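Local coordinates for designed helical repeat protein (Synthetic construct, PDB 5CWF) that has no known natural function, being a de novo designed helical repeat protein probably made to explore the range of repeat architectures, at residues 94-98 with 141-145. Numbering follows the deposited sequence.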
ATOM      1  N   GLU A  94     -16.730  -2.813  -0.063  1.00 36.19           N
ATOM      2  CA  GLU A  94     -16.034  -3.143   1.181  1.00 36.38           C
ATOM      3  C   GLU A  94     -14.521  -3.321   0.977  1.00 32.63           C
ATOM      4  O   GLU A  94     -13.738  -2.830   1.761  1.00 30.46           O
ATOM      5  CB  GLU A  94     -16.648  -4.401   1.804  1.00 43.50           C
ATOM      6  CG  GLU A  94     -18.087  -4.174   2.251  1.00 57.59           C
ATOM      7  CD  GLU A  94     -18.238  -2.950   3.145  1.00 65.49           C
ATOM      8  OE1 GLU A  94     -17.511  -2.833   4.158  1.00 61.48           O
ATOM      9  OE2 GLU A  94     -19.046  -2.069   2.793  1.00 71.09           O
ATOM     10  N   MET A  95     -14.113  -4.005  -0.088  1.00 32.15           N
ATOM     11  CA  MET A  95     -12.691  -4.170  -0.381  1.00 29.82           C
ATOM     12  C   MET A  95     -12.025  -2.833  -0.628  1.00 31.05           C
ATOM     13  O   MET A  95     -10.898  -2.615  -0.195  1.00 30.61           O
ATOM     14  CB  MET A  95     -12.486  -5.091  -1.586  1.00 28.41           C
ATOM     15  CG  MET A  95     -12.728  -6.545  -1.250  1.00 30.75           C
ATOM     16  SD  MET A  95     -11.425  -7.278  -0.244  1.00 38.51           S
ATOM     17  CE  MET A  95     -10.100  -7.427  -1.440  1.00 44.11           C
ATOM     18  N   ALA A  96     -12.714  -1.940  -1.332  1.00 30.24           N
ATOM     19  CA  ALA A  96     -12.139  -0.629  -1.616  1.00 30.86           C
ATOM     20  C   ALA A  96     -11.958   0.159  -0.329  1.00 29.13           C
ATOM     21  O   ALA A  96     -10.978   0.869  -0.180  1.00 28.25           O
ATOM     22  CB  ALA A  96     -12.996   0.159  -2.595  1.00 34.59           C
ATOM     23  N   LYS A  97     -12.880   0.013   0.616  1.00 28.89           N
ATOM     24  CA  LYS A  97     -12.741   0.716   1.889  1.00 28.58           C
ATOM     25  C   LYS A  97     -11.517   0.243   2.658  1.00 27.48           C
ATOM     26  O   LYS A  97     -10.809   1.048   3.247  1.00 27.15           O
ATOM     27  CB  LYS A  97     -13.995   0.553   2.745  1.00 29.59           C
ATOM     28  CG  LYS A  97     -15.167   1.390   2.225  1.00 34.45           C
ATOM     29  CD  LYS A  97     -16.333   1.458   3.195  1.00 44.35           C
ATOM     30  CE  LYS A  97     -16.936   0.112   3.494  1.00 54.08           C
ATOM     31  NZ  LYS A  97     -18.412   0.246   3.775  1.00 56.92           N
ATOM     32  N   VAL A  98     -11.288  -1.064   2.672  1.00 28.20           N
ATOM     33  CA  VAL A  98     -10.115  -1.605   3.338  1.00 26.11           C
ATOM     34  C   VAL A  98      -8.853  -1.036   2.708  1.00 25.76           C
ATOM     35  O   VAL A  98      -7.953  -0.560   3.383  1.00 27.42           O
ATOM     36  CB  VAL A  98     -10.069  -3.146   3.243  1.00 25.83           C
ATOM     37  CG1 VAL A  98      -8.723  -3.700   3.717  1.00 25.30           C
ATOM     38  CG2 VAL A  98     -11.236  -3.780   3.998  1.00 27.89           C
ATOM     39  N   ALA A 141     -13.932  -9.254   4.826  1.00 34.92           N
ATOM     40  CA  ALA A 141     -13.623  -7.866   4.486  1.00 36.12           C
ATOM     41  C   ALA A 141     -14.041  -6.902   5.598  1.00 35.02           C
ATOM     42  O   ALA A 141     -13.370  -5.900   5.851  1.00 34.17           O
ATOM     43  CB  ALA A 141     -14.310  -7.480   3.176  1.00 38.08           C
ATOM     44  N   LYS A 142     -15.162  -7.187   6.253  1.00 36.63           N
ATOM     45  CA  LYS A 142     -15.607  -6.337   7.352  1.00 37.40           C
ATOM     46  C   LYS A 142     -14.625  -6.406   8.526  1.00 36.36           C
ATOM     47  O   LYS A 142     -14.291  -5.397   9.131  1.00 36.07           O
ATOM     48  CB  LYS A 142     -17.004  -6.721   7.807  1.00 41.54           C
ATOM     49  CG  LYS A 142     -18.105  -6.258   6.863  1.00 54.32           C
ATOM     50  CD  LYS A 142     -19.463  -6.749   7.350  1.00 66.12           C
ATOM     51  CE  LYS A 142     -20.618  -6.133   6.573  1.00 73.78           C
ATOM     52  NZ  LYS A 142     -21.929  -6.655   7.044  1.00 78.71           N
ATOM     53  N   LYS A 143     -14.165  -7.609   8.838  1.00 37.71           N
ATOM     54  CA  LYS A 143     -13.161  -7.802   9.879  1.00 39.26           C
ATOM     55  C   LYS A 143     -11.867  -7.075   9.535  1.00 33.07           C
ATOM     56  O   LYS A 143     -11.247  -6.417  10.373  1.00 32.51           O
ATOM     57  CB  LYS A 143     -12.875  -9.292  10.041  1.00 52.46           C
ATOM     58  CG  LYS A 143     -14.058 -10.116  10.477  1.00 69.73           C
ATOM     59  CD  LYS A 143     -13.729 -11.597  10.384  1.00 80.69           C
ATOM     60  CE  LYS A 143     -14.815 -12.459  10.996  1.00 91.44           C
ATOM     61  NZ  LYS A 143     -14.493 -13.904  10.856  1.00 96.29           N
ATOM     62  N   MET A 144     -11.445  -7.189   8.285  1.00 32.24           N
ATOM     63  CA  MET A 144     -10.168  -6.583   7.903  1.00 30.54           C
ATOM     64  C   MET A 144     -10.300  -5.058   7.829  1.00 30.70           C
ATOM     65  O   MET A 144      -9.306  -4.339   8.003  1.00 29.54           O
ATOM     66  CB  MET A 144      -9.669  -7.179   6.581  1.00 29.65           C
ATOM     67  CG  MET A 144      -9.308  -8.671   6.700  1.00 29.30           C
ATOM     68  SD  MET A 144      -7.959  -8.917   7.889  1.00 31.87           S
ATOM     69  CE  MET A 144      -8.885  -9.394   9.356  1.00 36.14           C
ATOM     70  N   LEU A 145     -11.512  -4.553   7.624  1.00 32.17           N
ATOM     71  CA  LEU A 145     -11.716  -3.097   7.596  1.00 32.49           C
ATOM     72  C   LEU A 145     -11.438  -2.498   8.970  1.00 32.53           C
ATOM     73  O   LEU A 145     -10.817  -1.438   9.095  1.00 31.89           O
ATOM     74  CB  LEU A 145     -13.144  -2.739   7.119  1.00 34.21           C
ATOM     75  CG  LEU A 145     -13.484  -1.242   7.117  1.00 34.76           C
ATOM     76  CD1 LEU A 145     -12.435  -0.442   6.336  1.00 33.32           C
ATOM     77  CD2 LEU A 145     -14.899  -0.965   6.540  1.00 36.48           C
TER
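Two nearly parallel helices of a helical repeat array, 93-111 and 138-156, pack side by side here, and V98 and L145 form the centre of their contact. The axes of segments 94-98 and 141-145 approach to 9.1 Å at a crossing angle of 20°, and the backbones draw nearest where the CA atoms of V98 and L145 lie 4.8 Å apart. The CG2 branch of V98, anti to the carbonyl carbon and beside the backbone N, faces helix 138-156, where it sits 3.5 Å from the carbonyl O of A141 and 3.8 Å from CB of L145. That oxygen is the acceptor of the helical bond from L145 N, and the methyl merely packs beside it. L145 reaches back the other way: CD1 rests 3.8 Å from the carbonyl O of K97, while CD2 meets CE of the same lysine. A turn earlier, the methyl of A141 abuts CB of E94 at 4.1 Å, a small residue facing the glutamate's stem, with SD of M95 at the margin. The E94 chain bends at chi2 (-52°) and crosses L145 at about a right angle, bringing OE1 to 4.0 Å from CD2 of L145. Its OE2 takes a 2.6 Å salt bridge from K97 NZ on the syn side, 20° out of the carboxylate plane, a bridge within helix 93-111 that links the ends of the two side chains touching CD2 of L145. Replacing E94 by an alanine is likely to strip K97 of its ion-pair mate, letting the lysine turn, and to take away the OE1 contact with CD2 of L145. On the inner side, M95, V98 and M144 all touch L132 of helix 115-134, which joins the pair in sequence. Near-parallel helices stacked side by side, with the intervening helix packed against both, are the arrangement of an alpha-helical repeat array.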